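Local structure of aspartate-semialdehyde dehydrogenase (Thermus thermophilus, 2YV3) at the interface of chains A and B. The protein catalyses the NADPH-dependent reductive dephosphorylation of L-aspartyl-4-phosphate to L-aspartate-semialdehyde, a step towards lysine, methionine and threonine. Sequence-based numbering; all coordinates share one arbitrary frame. Chains: chain A/B, Aspartate-semialdehyde dehydrogenase.

The interface of chains A and B. Residues chain A 189-191; chain B 234, 277-280.
A:Asn190 and its two neighbours meet loops of chain B in a loop-to-loop patch of the two-fold homodimer interface, which helps hold the subunits together. The patch occurs twice, with the chains exchanged. A:Asn190 buries more surface than any other residue here. Its side-chain carbonyl OD1 accepts a hydrogen bond from the backbone N of B:Leu280 at 3.1 Å. The bond is nearly straight at the hydrogen, 178°, but the donor lies 57° above the carbonyl plane. With CG anti to the backbone N (chi1 178°), the amide reaches the turn of B:Met278 to B:Leu280. It crosses the ring of B:Pro279 at about a right angle, with OD1 over the face of the ring. On the other branch, ND2 makes a weak hydrogen bond to the thioether SD of B:Met278 at 3.7 Å. A leucine in place of A:Asn190 would probably leave the B:Leu280 N-H without this acceptor. CG2 of A:Val191 packs on CD of B:Pro279 at 3.6 Å, an apolar contact. The A:Phe189 ring adds a looser one from CD1 to B:Thr234. The methyl CG2 of B:Thr234 makes van der Waals contact with the backbone O of A:Phe189 at 3.3 Å. Chain A contributes a loop between helices 159-173 and 205-219. B:Met278 to B:Leu280 are loop ahead of strand 288-295, and B:Thr234 lies between strands 224-228 and 237-246. The patch lies in the dimerisation region, its centre about 7 Å from predicted catalytic B:His238.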
loop_
_atom_site.group_PDB
_atom_site.type_symbol
_atom_site.label_atom_id
_atom_site.label_comp_id
_atom_site.label_asym_id
_atom_site.label_seq_id
_atom_site.Cartn_x
_atom_site.Cartn_y
_atom_site.Cartn_z
ATOM N N PHE A 189 8.884 -0.056 9.836
ATOM C CA PHE A 189 9.185 -1.060 8.815
ATOM C C PHE A 189 8.128 -2.143 8.730
ATOM O O PHE A 189 8.420 -3.333 8.772
ATOM C CB PHE A 189 10.557 -1.661 9.094
ATOM C CG PHE A 189 11.673 -0.722 8.797
ATOM C CD1 PHE A 189 11.976 -0.393 7.482
ATOM C CD2 PHE A 189 12.383 -0.118 9.819
ATOM C CE1 PHE A 189 12.973 0.528 7.192
ATOM C CE2 PHE A 189 13.383 0.807 9.538
ATOM C CZ PHE A 189 13.678 1.130 8.221
ATOM N N ASN A 190 6.886 -1.734 8.581
ATOM C CA ASN A 190 5.829 -2.717 8.537
ATOM C C ASN A 190 4.512 -2.093 8.107
ATOM O O ASN A 190 4.393 -0.871 8.029
ATOM C CB ASN A 190 5.693 -3.316 9.931
ATOM C CG ASN A 190 4.590 -4.330 10.023
ATOM O OD1 ASN A 190 4.498 -5.232 9.199
ATOM N ND2 ASN A 190 3.745 -4.196 11.042
ATOM N N VAL A 191 3.516 -2.911 7.811
ATOM C CA VAL A 191 2.240 -2.330 7.453
ATOM C C VAL A 191 1.173 -3.073 8.235
ATOM O O VAL A 191 1.299 -4.275 8.468
ATOM C CB VAL A 191 1.996 -2.367 5.904
ATOM C CG1 VAL A 191 3.067 -1.549 5.214
ATOM C CG2 VAL A 191 1.972 -3.808 5.370
ATOM N N THR B 234 9.704 -1.038 3.794
ATOM C CA THR B 234 9.783 -2.265 4.598
ATOM C C THR B 234 10.967 -3.133 4.180
ATOM O O THR B 234 11.367 -3.141 3.012
ATOM C CB THR B 234 8.498 -3.100 4.518
ATOM O OG1 THR B 234 7.375 -2.267 4.790
ATOM C CG2 THR B 234 8.514 -4.188 5.579
ATOM N N PRO B 277 -2.106 -10.659 8.542
ATOM C CA PRO B 277 -0.721 -10.673 8.051
ATOM C C PRO B 277 0.027 -9.343 8.277
ATOM O O PRO B 277 -0.561 -8.264 8.267
ATOM C CB PRO B 277 -0.882 -10.989 6.558
ATOM C CG PRO B 277 -2.216 -11.656 6.455
ATOM C CD PRO B 277 -3.045 -10.840 7.416
ATOM N N MET B 278 1.332 -9.442 8.488
ATOM C CA MET B 278 2.182 -8.280 8.705
ATOM C C MET B 278 3.614 -8.625 8.298
ATOM O O MET B 278 4.147 -9.668 8.665
ATOM C CB MET B 278 2.169 -7.844 10.183
ATOM C CG MET B 278 0.801 -7.461 10.743
ATOM S SD MET B 278 0.843 -6.233 12.083
ATOM C CE MET B 278 1.375 -7.199 13.367
ATOM N N PRO B 279 4.236 -7.766 7.490
ATOM C CA PRO B 279 5.615 -7.986 7.045
ATOM C C PRO B 279 6.432 -8.466 8.231
ATOM O O PRO B 279 7.144 -9.472 8.163
ATOM C CB PRO B 279 6.018 -6.606 6.580
ATOM C CG PRO B 279 4.707 -6.125 5.885
ATOM C CD PRO B 279 3.582 -6.685 6.727
ATOM N N LEU B 280 6.294 -7.733 9.334
ATOM C CA LEU B 280 6.979 -8.046 10.581
ATOM C C LEU B 280 6.748 -9.490 10.962
ATOM O O LEU B 280 7.690 -10.258 11.115
ATOM C CB LEU B 280 6.470 -7.132 11.709
ATOM C CG LEU B 280 6.417 -7.590 13.188
ATOM C CD1 LEU B 280 7.794 -7.983 13.680
ATOM C CD2 LEU B 280 5.841 -6.476 14.036
#